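Local coordinates for protein ceramide very long chain fatty acid hydroxylase SCS7 (Saccharomyces cerevisiae, PDB 4ZR1) that hydroxylates the very long chain fatty acids of ceramides, probably at C-2, using molecular oxygen and electrons from cytochrome b5, at residues Asp47-Phe53 with His79-His83; Tyr74-His79 with Phe167-Phe171; Gly87-Leu91 with Leu180-Arg186. All blocks are in the same frame, centred on the assembly; numbering follows the deposited sequence.

All three contacts lie in parts of this membrane enzyme assigned to the cytoplasmic side and involve mainly buried residues, yet each uses a different chemistry. Interaction 1 fastens helix 44-51 to the loop after helix 71-78 through a carboxylate and guanidinium pair bordered by rings. Interaction 2 joins helices 71-78 and 164-179 by aromatic packing and a tyrosine-histidine hydrogen bond, and comes nearest to the zinc centre, with His79, shared with interaction 1, about 6 Å from a zinc ion. Interaction 3 pairs two loops, partly exposed at Ser88 and Tyr185, through a charged network beside a bound detergent. Interactions 2 and 3 touch where Phe171 packs on Leu91; interactions 1 and 3 meet where Pro181 packs against Pro81.

Interaction 1: Asp47-Phe53 with His79-His83; sequences DYKKHKF and HRPRH
Asp47 and Arg82 form the charged centre of this contact, a salt bridge in which NH2 of Arg82 donates to OD1 of Asp47. The modelled separation of these two atoms, 2.4 Å, is too short to be taken literally, but the pairing of opposite charges is clear. The carboxylate stands at the edge of the guanidinium, its own plane turned by 84°, so a single nitrogen does the work. Asp47 reaches out with CG trans to its backbone N (chi1 -178°), while the Arg82 chain bends at chi2 on its way to the helix.

Two rings of the same segment border the Arg82 group. CD2 of His51 comes within 3.3 Å of Arg82 NH2, its ring nearly perpendicular to the guanidinium. Phe53 behaves differently: its ring is almost parallel to that group, the planes 11° apart, but displaced, with CD2 3.6 Å from Arg82 NH1.

Arg80 adds a looser contact, the CE1 of His51 lying over one face of its guanidinium, 4.2 Å from NH1. NE of Arg80 donates to the carbonyl O of Thr26.

The contact thus lays the end of helix 44-51 and the loop that follows it beside helix 71-78, on whose Gln77 both His51 and Phe53 rest, while Arg80 reaches strand 289-290 through a salt bridge with Glu290.

Interaction 2: Tyr74-His79 with Phe167-Phe171; sequences YVDQIH and FATHF
Tyr74 and His170 both extend CG trans to the backbone N (chi1 166° and 179°), which sends the phenol of helix 71-78 across to helix 164-179 and turns the imidazole to receive it. Phe167 takes the other course: its CG stands trans to the carbonyl carbon, bringing its ring over a face of Tyr74.

Tyr74 and Phe167 slide past each other in opposite directions as an offset stack, centroids 4.8 Å apart and planes only 14° from parallel. Each ring also receives the other's CB over its face; the CB of Phe167 sits 3.7 Å from the centroid of the Tyr74 ring, practically on its normal. On the opposite face of Tyr74, offset toward the rim, lies CB of Ile78, one turn on in the same helix.

At its far end OH of Tyr74 shares a hydrogen bond of 3.0 Å with ND1 of His170, either atom being a possible donor. CD1 of Ile78 meets the rim of Phe171 at CD1, 3.5 Å away. The ring of His79 approaches His170 rim to rim, its NE2 lying 3.8 Å from CE1 of His170. The His79 ring is held in turn by its own segment, since its ND1 donates to the carbonyl O of Val75 at 2.7 Å, in the carbonyl plane and on a lone pair.

With ND1 engaged by Tyr74 and NE2 by Asp157, His170 has both nitrogens bonded, which would fix its rotation. His79 in turn packs against His155 and His178, two zinc ligands. Through His79 the aromatic cluster reaches the second shell of the metal centre, consistent with a part in positioning those ligands.

Interaction 3: Gly87-Leu91 with Leu180-Arg186; sequences GSAPL and LPMDKYR. With BOG (octyl beta-D-glucopyranoside), chain E.
Arg186 reaches Ala89 and Ser88 with its guanidinium. CB and CG pass beside the carboxylate of Asp183, each 3.7 Å from its OD2. A bend at chi2 (72°) then swings the rest of the chain toward the loop 87-91, where CD comes to 3.2 Å from the same OD2. NE donates to the carbonyl O of Thr100, in the same loop that follows helix 71-78. The guanidinium lies between two aliphatic groups, CG of Leu91 over one face and CB of Ser88 over the other. At the tip, NH1 and NH2 both grip one atom, O of Ala89, at 2.6 and 2.9 Å and in the guanidinium plane; NH1 meets a lone pair of that oxygen, and NH2 lies nearly in line with the C=O bond. NH1 also makes a salt bridge of 2.8 Å with OD2 of Asp183, and NH2 another with Glu97, whose carboxylate takes the backbone N of Leu91 as well.

The other oxygen of Asp183 accepts two bonds. OG of Ser88 donates to OD1 at 2.8 Å from one face of the carboxylate, and N of Tyr185 donates to the same OD1 at 3.0 Å from the opposite face. Such bonds would keep both the carboxylate and the guanidinium from rotating.

The backbone O of Arg186 accepts a hydrogen bond from O2 of an octyl glucoside, a detergent molecule.

The bond from Tyr185 N makes Asp183 the head of an Asx turn, laid over the second of two consecutive type I beta turns that follow helix 164-179. The arginine-centred network so joins two irregular loops close to the dimetal site, the Arg186 side chain being about 6 Å from that of the zinc ligand His177.

Interaction 1: Asp47-Phe53 with His79-His83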
loop_
_atom_site.group_PDB
_atom_site.type_symbol
_atom_site.label_atom_id
_atom_site.label_comp_id
_atom_site.label_asym_id
_atom_site.label_seq_id
_atom_site.Cartn_x
_atom_site.Cartn_y
_atom_site.Cartn_z
ATOM N N ASP A 47 -11.565 -21.138 -5.465
ATOM C CA ASP A 47 -11.738 -19.708 -5.268
ATOM C C ASP A 47 -12.399 -19.032 -6.474
ATOM O O ASP A 47 -13.254 -18.160 -6.307
ATOM C CB ASP A 47 -10.381 -19.065 -4.963
ATOM C CG ASP A 47 -10.478 -17.586 -4.709
ATOM O OD1 ASP A 47 -10.835 -17.199 -3.573
ATOM O OD2 ASP A 47 -10.184 -16.808 -5.644
ATOM N N TYR A 48 -12.012 -19.431 -7.682
ATOM C CA TYR A 48 -12.620 -18.857 -8.876
ATOM C C TYR A 48 -14.081 -19.272 -8.976
ATOM O O TYR A 48 -14.955 -18.443 -9.214
ATOM C CB TYR A 48 -11.858 -19.277 -10.124
ATOM C CG TYR A 48 -12.356 -18.665 -11.419
ATOM C CD1 TYR A 48 -12.183 -17.313 -11.681
ATOM C CD2 TYR A 48 -12.948 -19.454 -12.409
ATOM C CE1 TYR A 48 -12.612 -16.756 -12.878
ATOM C CE2 TYR A 48 -13.377 -18.904 -13.601
ATOM C CZ TYR A 48 -13.203 -17.557 -13.830
ATOM O OH TYR A 48 -13.625 -16.998 -15.011
ATOM N N LYS A 49 -14.347 -20.555 -8.769
ATOM C CA LYS A 49 -15.708 -21.058 -8.855
ATOM C C LYS A 49 -16.592 -20.450 -7.771
ATOM O O LYS A 49 -17.756 -20.143 -8.016
ATOM C CB LYS A 49 -15.723 -22.583 -8.755
ATOM C CG LYS A 49 -17.110 -23.195 -8.844
ATOM C CD LYS A 49 -17.767 -22.875 -10.179
ATOM C CE LYS A 49 -19.090 -23.613 -10.347
ATOM N NZ LYS A 49 -19.822 -23.193 -11.581
ATOM N N LYS A 50 -16.036 -20.267 -6.578
ATOM C CA LYS A 50 -16.827 -19.787 -5.451
ATOM C C LYS A 50 -17.180 -18.304 -5.565
ATOM O O LYS A 50 -18.337 -17.935 -5.413
ATOM C CB LYS A 50 -16.097 -20.052 -4.132
ATOM C CG LYS A 50 -16.928 -19.721 -2.898
ATOM C CD LYS A 50 -16.274 -20.189 -1.609
ATOM C CE LYS A 50 -17.095 -19.777 -0.391
ATOM N NZ LYS A 50 -16.477 -20.221 0.898
ATOM N N HIS A 51 -16.197 -17.455 -5.847
ATOM C CA HIS A 51 -16.420 -16.008 -5.808
ATOM C C HIS A 51 -16.577 -15.385 -7.196
ATOM O O HIS A 51 -16.987 -14.227 -7.317
ATOM C CB HIS A 51 -15.277 -15.324 -5.053
ATOM C CG HIS A 51 -15.087 -15.838 -3.658
ATOM N ND1 HIS A 51 -15.947 -15.524 -2.624
ATOM C CD2 HIS A 51 -14.137 -16.641 -3.125
ATOM C CE1 HIS A 51 -15.535 -16.113 -1.516
ATOM N NE2 HIS A 51 -14.438 -16.797 -1.792
ATOM N N LYS A 52 -16.260 -16.159 -8.234
ATOM C CA LYS A 52 -16.447 -15.727 -9.622
ATOM C C LYS A 52 -15.725 -14.410 -9.903
ATOM O O LYS A 52 -16.271 -13.508 -10.535
ATOM C CB LYS A 52 -17.945 -15.600 -9.946
ATOM C CG LYS A 52 -18.683 -16.935 -10.050
ATOM C CD LYS A 52 -20.045 -16.786 -10.726
ATOM C CE LYS A 52 -20.066 -17.440 -12.104
ATOM N NZ LYS A 52 -21.235 -17.032 -12.942
ATOM N N PHE A 53 -14.488 -14.312 -9.433
ATOM C CA PHE A 53 -13.734 -13.066 -9.527
ATOM C C PHE A 53 -12.517 -13.177 -10.453
ATOM O O PHE A 53 -12.633 -13.022 -11.661
ATOM C CB PHE A 53 -13.302 -12.632 -8.129
ATOM C CG PHE A 53 -12.622 -11.293 -8.082
ATOM C CD1 PHE A 53 -13.190 -10.188 -8.697
ATOM C CD2 PHE A 53 -11.437 -11.129 -7.382
ATOM C CE1 PHE A 53 -12.565 -8.951 -8.645
ATOM C CE2 PHE A 53 -10.807 -9.890 -7.321
ATOM C CZ PHE A 53 -11.371 -8.802 -7.952
ATOM N N HIS A 79 -10.434 -6.493 -2.078
ATOM C CA HIS A 79 -10.019 -6.272 -0.693
ATOM C C HIS A 79 -10.300 -7.491 0.191
ATOM O O HIS A 79 -10.052 -7.467 1.393
ATOM C CB HIS A 79 -10.710 -5.036 -0.106
ATOM C CG HIS A 79 -10.380 -3.761 -0.818
ATOM N ND1 HIS A 79 -11.245 -3.159 -1.705
ATOM C CD2 HIS A 79 -9.277 -2.975 -0.779
ATOM C CE1 HIS A 79 -10.691 -2.058 -2.182
ATOM N NE2 HIS A 79 -9.495 -1.925 -1.642
ATOM N N ARG A 80 -10.820 -8.560 -0.398
ATOM C CA ARG A 80 -10.937 -9.806 0.344
ATOM C C ARG A 80 -9.743 -10.669 -0.035
ATOM O O ARG A 80 -9.650 -11.146 -1.163
ATOM C CB ARG A 80 -12.272 -10.481 0.057
ATOM C CG ARG A 80 -13.450 -9.600 0.469
ATOM C CD ARG A 80 -14.789 -10.237 0.182
ATOM N NE ARG A 80 -14.949 -11.490 0.905
ATOM C CZ ARG A 80 -16.066 -12.204 0.911
ATOM N NH1 ARG A 80 -16.129 -13.342 1.593
ATOM N NH2 ARG A 80 -17.122 -11.773 0.234
ATOM N N PRO A 81 -8.797 -10.831 0.906
ATOM C CA PRO A 81 -7.456 -11.327 0.571
ATOM C C PRO A 81 -7.380 -12.795 0.166
ATOM O O PRO A 81 -8.145 -13.633 0.634
ATOM C CB PRO A 81 -6.661 -11.088 1.867
ATOM C CG PRO A 81 -7.694 -11.033 2.949
ATOM C CD PRO A 81 -8.897 -10.407 2.316
ATOM N N ARG A 82 -6.438 -13.088 -0.719
ATOM C CA ARG A 82 -6.096 -14.459 -1.042
ATOM C C ARG A 82 -4.598 -14.627 -0.809
ATOM O O ARG A 82 -3.920 -13.683 -0.407
ATOM C CB ARG A 82 -6.463 -14.799 -2.491
ATOM C CG ARG A 82 -7.520 -13.902 -3.111
ATOM C CD ARG A 82 -8.931 -14.230 -2.649
ATOM N NE ARG A 82 -9.888 -13.251 -3.158
ATOM C CZ ARG A 82 -11.082 -13.565 -3.644
ATOM N NH1 ARG A 82 -11.894 -12.619 -4.094
ATOM N NH2 ARG A 82 -11.458 -14.833 -3.691
ATOM N N HIS A 83 -4.085 -15.825 -1.056
ATOM C CA HIS A 83 -2.654 -16.080 -0.962
ATOM C C HIS A 83 -2.227 -17.035 -2.077
ATOM O O HIS A 83 -2.791 -18.119 -2.225
ATOM C CB HIS A 83 -2.292 -16.652 0.418
ATOM C CG HIS A 83 -0.818 -16.734 0.670
ATOM N ND1 HIS A 83 -0.005 -15.620 0.715
ATOM C CD2 HIS A 83 -0.006 -17.799 0.873
ATOM C CE1 HIS A 83 1.241 -15.995 0.936
ATOM N NE2 HIS A 83 1.267 -17.312 1.040
#

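Interaction 2: Tyr74-His79 with Phe167-Phe171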
loop_
_atom_site.group_PDB
_atom_site.type_symbol
_atom_site.label_atom_id
_atom_site.label_comp_id
_atom_site.label_asym_id
_atom_site.label_seq_id
_atom_site.Cartn_x
_atom_site.Cartn_y
_atom_site.Cartn_z
ATOM N N TYR A 74 -15.844 -5.292 -8.047
ATOM C CA TYR A 74 -14.392 -5.220 -8.038
ATOM C C TYR A 74 -13.844 -4.776 -6.672
ATOM O O TYR A 74 -12.907 -5.393 -6.153
ATOM C CB TYR A 74 -13.894 -4.268 -9.125
ATOM C CG TYR A 74 -12.450 -3.914 -8.932
ATOM C CD1 TYR A 74 -11.439 -4.799 -9.309
ATOM C CD2 TYR A 74 -12.086 -2.717 -8.331
ATOM C CE1 TYR A 74 -10.102 -4.484 -9.112
ATOM C CE2 TYR A 74 -10.755 -2.394 -8.127
ATOM C CZ TYR A 74 -9.768 -3.277 -8.518
ATOM O OH TYR A 74 -8.451 -2.944 -8.307
ATOM N N VAL A 75 -14.417 -3.713 -6.096
ATOM C CA VAL A 75 -13.909 -3.179 -4.828
ATOM C C VAL A 75 -14.210 -4.137 -3.684
ATOM O O VAL A 75 -13.422 -4.266 -2.759
ATOM C CB VAL A 75 -14.487 -1.768 -4.477
ATOM C CG1 VAL A 75 -14.190 -0.775 -5.578
ATOM C CG2 VAL A 75 -15.975 -1.823 -4.217
ATOM N N ASP A 76 -15.339 -4.827 -3.758
ATOM C CA ASP A 76 -15.700 -5.754 -2.702
ATOM C C ASP A 76 -14.776 -6.959 -2.722
ATOM O O ASP A 76 -14.467 -7.542 -1.689
ATOM C CB ASP A 76 -17.150 -6.206 -2.852
ATOM C CG ASP A 76 -17.617 -7.042 -1.679
ATOM O OD1 ASP A 76 -17.544 -8.288 -1.766
ATOM O OD2 ASP A 76 -18.035 -6.449 -0.658
ATOM N N GLN A 77 -14.326 -7.324 -3.911
ATOM C CA GLN A 77 -13.635 -8.588 -4.082
ATOM C C GLN A 77 -12.119 -8.458 -3.955
ATOM O O GLN A 77 -11.462 -9.352 -3.423
ATOM C CB GLN A 77 -14.013 -9.188 -5.432
ATOM C CG GLN A 77 -14.197 -10.683 -5.401
ATOM C CD GLN A 77 -15.322 -11.121 -4.518
ATOM O OE1 GLN A 77 -16.321 -10.418 -4.358
ATOM N NE2 GLN A 77 -15.161 -12.287 -3.912
ATOM N N ILE A 78 -11.576 -7.343 -4.441
ATOM C CA ILE A 78 -10.132 -7.102 -4.430
ATOM C C ILE A 78 -9.578 -6.921 -3.011
ATOM O O ILE A 78 -8.396 -7.172 -2.771
ATOM C CB ILE A 78 -9.761 -5.853 -5.268
ATOM C CG1 ILE A 78 -8.294 -5.891 -5.690
ATOM C CG2 ILE A 78 -10.053 -4.564 -4.497
ATOM C CD1 ILE A 78 -7.964 -6.994 -6.660
ATOM N N HIS A 79 -10.434 -6.493 -2.078
ATOM C CA HIS A 79 -10.019 -6.272 -0.693
ATOM C C HIS A 79 -10.300 -7.491 0.191
ATOM O O HIS A 79 -10.052 -7.467 1.393
ATOM C CB HIS A 79 -10.710 -5.036 -0.106
ATOM C CG HIS A 79 -10.380 -3.761 -0.818
ATOM N ND1 HIS A 79 -11.245 -3.159 -1.705
ATOM C CD2 HIS A 79 -9.277 -2.975 -0.779
ATOM C CE1 HIS A 79 -10.691 -2.058 -2.182
ATOM N NE2 HIS A 79 -9.495 -1.925 -1.642
ATOM N N PHE A 167 -9.997 0.178 -12.684
ATOM C CA PHE A 167 -9.776 -0.957 -11.789
ATOM C C PHE A 167 -8.324 -1.449 -11.881
ATOM O O PHE A 167 -7.749 -1.904 -10.897
ATOM C CB PHE A 167 -10.731 -2.118 -12.114
ATOM C CG PHE A 167 -12.191 -1.737 -12.161
ATOM C CD1 PHE A 167 -12.674 -0.653 -11.452
ATOM C CD2 PHE A 167 -13.082 -2.484 -12.920
ATOM C CE1 PHE A 167 -14.016 -0.315 -11.503
ATOM C CE2 PHE A 167 -14.424 -2.154 -12.972
ATOM C CZ PHE A 167 -14.891 -1.069 -12.263
ATOM N N ALA A 168 -7.736 -1.373 -13.072
ATOM C CA ALA A 168 -6.375 -1.863 -13.260
ATOM C C ALA A 168 -5.376 -0.899 -12.622
ATOM O O ALA A 168 -4.353 -1.317 -12.065
ATOM C CB ALA A 168 -6.077 -2.065 -14.757
ATOM N N THR A 169 -5.690 0.392 -12.698
ATOM C CA THR A 169 -4.885 1.437 -12.071
ATOM C C THR A 169 -4.921 1.305 -10.556
ATOM O O THR A 169 -3.893 1.384 -9.883
ATOM C CB THR A 169 -5.385 2.841 -12.454
ATOM O OG1 THR A 169 -5.440 2.960 -13.882
ATOM C CG2 THR A 169 -4.461 3.921 -11.878
ATOM N N HIS A 170 -6.125 1.114 -10.029
ATOM C CA HIS A 170 -6.328 0.892 -8.606
ATOM C C HIS A 170 -5.542 -0.333 -8.141
ATOM O O HIS A 170 -4.773 -0.275 -7.182
ATOM C CB HIS A 170 -7.816 0.717 -8.320
ATOM C CG HIS A 170 -8.128 0.456 -6.882
ATOM N ND1 HIS A 170 -8.029 -0.795 -6.314
ATOM C CD2 HIS A 170 -8.540 1.288 -5.895
ATOM C CE1 HIS A 170 -8.362 -0.723 -5.038
ATOM N NE2 HIS A 170 -8.676 0.530 -4.758
ATOM N N PHE A 171 -5.748 -1.440 -8.843
ATOM C CA PHE A 171 -5.043 -2.692 -8.591
ATOM C C PHE A 171 -3.530 -2.492 -8.511
ATOM O O PHE A 171 -2.893 -2.950 -7.568
ATOM C CB PHE A 171 -5.392 -3.699 -9.689
ATOM C CG PHE A 171 -4.729 -5.031 -9.540
ATOM C CD1 PHE A 171 -5.230 -5.970 -8.658
ATOM C CD2 PHE A 171 -3.625 -5.362 -10.315
ATOM C CE1 PHE A 171 -4.625 -7.211 -8.532
ATOM C CE2 PHE A 171 -3.012 -6.600 -10.194
ATOM C CZ PHE A 171 -3.516 -7.530 -9.305
#

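Interaction 3: Gly87-Leu91 with Leu180-Arg186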
loop_
_atom_site.group_PDB
_atom_site.type_symbol
_atom_site.label_atom_id
_atom_site.label_comp_id
_atom_site.label_asym_id
_atom_site.label_seq_id
_atom_site.Cartn_x
_atom_site.Cartn_y
_atom_site.Cartn_z
ATOM N N GLY A 87 5.171 -18.559 -3.810
ATOM C CA GLY A 87 5.583 -17.763 -4.954
ATOM C C GLY A 87 4.772 -16.488 -5.133
ATOM O O GLY A 87 4.024 -16.076 -4.240
ATOM N N SER A 88 4.924 -15.860 -6.295
ATOM C CA SER A 88 4.195 -14.633 -6.614
ATOM C C SER A 88 3.285 -14.826 -7.817
ATOM O O SER A 88 3.739 -15.252 -8.873
ATOM C CB SER A 88 5.166 -13.479 -6.886
ATOM O OG SER A 88 5.909 -13.142 -5.725
ATOM N N ALA A 89 2.005 -14.499 -7.656
ATOM C CA ALA A 89 1.021 -14.607 -8.746
ATOM C C ALA A 89 1.433 -13.814 -9.982
ATOM O O ALA A 89 2.015 -12.740 -9.879
ATOM C CB ALA A 89 -0.350 -14.142 -8.272
ATOM N N PRO A 90 1.139 -14.352 -11.166
ATOM C CA PRO A 90 1.511 -13.645 -12.394
ATOM C C PRO A 90 0.591 -12.457 -12.680
ATOM O O PRO A 90 -0.630 -12.587 -12.579
ATOM C CB PRO A 90 1.362 -14.725 -13.465
ATOM C CG PRO A 90 0.273 -15.625 -12.925
ATOM C CD PRO A 90 0.475 -15.643 -11.438
ATOM N N LEU A 91 1.167 -11.308 -13.024
ATOM C CA LEU A 91 0.358 -10.160 -13.423
ATOM C C LEU A 91 0.274 -10.078 -14.943
ATOM O O LEU A 91 -0.787 -9.789 -15.493
ATOM C CB LEU A 91 0.913 -8.847 -12.839
ATOM C CG LEU A 91 0.918 -8.728 -11.309
ATOM C CD1 LEU A 91 1.125 -7.293 -10.857
ATOM C CD2 LEU A 91 -0.344 -9.280 -10.716
ATOM N N LEU A 180 -3.385 -9.539 -2.321
ATOM C CA LEU A 180 -2.339 -10.479 -1.905
ATOM C C LEU A 180 -1.311 -9.924 -0.909
ATOM O O LEU A 180 -0.138 -9.751 -1.249
ATOM C CB LEU A 180 -1.609 -11.017 -3.129
ATOM C CG LEU A 180 -2.465 -11.819 -4.119
ATOM C CD1 LEU A 180 -2.316 -11.259 -5.519
ATOM C CD2 LEU A 180 -2.084 -13.285 -4.077
ATOM N N PRO A 181 -1.743 -9.713 0.346
ATOM C CA PRO A 181 -1.000 -9.127 1.473
ATOM C C PRO A 181 0.382 -9.746 1.717
ATOM O O PRO A 181 1.354 -9.030 1.974
ATOM C CB PRO A 181 -1.911 -9.409 2.669
ATOM C CG PRO A 181 -3.249 -9.652 2.099
ATOM C CD PRO A 181 -3.029 -10.286 0.782
ATOM N N MET A 182 0.466 -11.068 1.631
ATOM C CA MET A 182 1.708 -11.775 1.915
ATOM C C MET A 182 2.550 -12.082 0.685
ATOM O O MET A 182 3.444 -12.918 0.756
ATOM C CB MET A 182 1.414 -13.078 2.656
ATOM C CG MET A 182 0.999 -12.843 4.081
ATOM S SD MET A 182 2.272 -11.904 4.949
ATOM C CE MET A 182 1.218 -10.738 5.819
ATOM N N ASP A 183 2.287 -11.413 -0.435
ATOM C CA ASP A 183 3.196 -11.512 -1.587
ATOM C C ASP A 183 4.399 -10.603 -1.361
ATOM O O ASP A 183 4.331 -9.397 -1.630
ATOM C CB ASP A 183 2.492 -11.135 -2.897
ATOM C CG ASP A 183 3.400 -11.294 -4.125
ATOM O OD1 ASP A 183 4.636 -11.384 -3.973
ATOM O OD2 ASP A 183 2.878 -11.327 -5.255
ATOM N N LYS A 184 5.510 -11.190 -0.919
ATOM C CA LYS A 184 6.668 -10.407 -0.489
ATOM C C LYS A 184 7.289 -9.553 -1.605
ATOM O O LYS A 184 8.092 -8.662 -1.333
ATOM C CB LYS A 184 7.728 -11.325 0.129
ATOM C CG LYS A 184 8.319 -12.353 -0.821
ATOM C CD LYS A 184 9.269 -13.306 -0.091
ATOM C CE LYS A 184 9.798 -14.395 -1.024
ATOM N NZ LYS A 184 10.709 -15.356 -0.342
ATOM N N TYR A 185 6.898 -9.781 -2.853
ATOM C CA TYR A 185 7.453 -8.964 -3.927
ATOM C C TYR A 185 6.453 -7.986 -4.521
ATOM O O TYR A 185 6.765 -7.310 -5.492
ATOM C CB TYR A 185 8.020 -9.841 -5.033
ATOM C CG TYR A 185 9.246 -10.627 -4.620
ATOM C CD1 TYR A 185 10.507 -10.049 -4.624
ATOM C CD2 TYR A 185 9.142 -11.955 -4.254
ATOM C CE1 TYR A 185 11.622 -10.773 -4.261
ATOM C CE2 TYR A 185 10.247 -12.682 -3.890
ATOM C CZ TYR A 185 11.484 -12.095 -3.896
ATOM O OH TYR A 185 12.578 -12.845 -3.525
ATOM N N ARG A 186 5.267 -7.888 -3.930
ATOM C CA ARG A 186 4.277 -6.924 -4.391
ATOM C C ARG A 186 3.770 -6.056 -3.256
ATOM O O ARG A 186 2.591 -5.708 -3.210
ATOM C CB ARG A 186 3.091 -7.633 -5.053
ATOM C CG ARG A 186 3.256 -7.864 -6.544
ATOM C CD ARG A 186 4.272 -8.948 -6.818
ATOM N NE ARG A 186 4.325 -9.258 -8.239
ATOM C CZ ARG A 186 3.669 -10.264 -8.813
ATOM N NH1 ARG A 186 2.912 -11.085 -8.084
ATOM N NH2 ARG A 186 3.776 -10.450 -10.120
HETATM C C1 BOG E . 2.190 -1.900 -5.936
HETATM O O1 BOG E . 2.896 -2.777 -6.787
HETATM C C2 BOG E . 2.088 -2.534 -4.570
HETATM O O2 BOG E . 1.242 -3.653 -4.688
HETATM C C3 BOG E . 1.439 -1.579 -3.593
HETATM O O3 BOG E . 1.516 -2.034 -2.261
HETATM C C4 BOG E . 2.025 -0.204 -3.690
HETATM O O4 BOG E . 1.202 0.654 -2.936
HETATM C C5 BOG E . 2.026 0.238 -5.128
HETATM O O5 BOG E . 2.838 -0.649 -5.868
HETATM C C6 BOG E . 2.535 1.672 -5.159
HETATM O O6 BOG E . 3.189 1.990 -6.368
HETATM C "C1'" BOG E . 2.312 -2.971 -8.058
HETATM C "C2'" BOG E . 3.126 -3.940 -8.891
HETATM C "C3'" BOG E . 2.880 -3.639 -10.356
HETATM C "C4'" BOG E . 4.170 -3.327 -11.093
HETATM C "C5'" BOG E . 3.925 -2.276 -12.162
HETATM C "C6'" BOG E . 5.064 -2.277 -13.154
HETATM C "C7'" BOG E . 4.918 -1.118 -14.113
HETATM C "C8'" BOG E . 3.876 -1.458 -15.155
#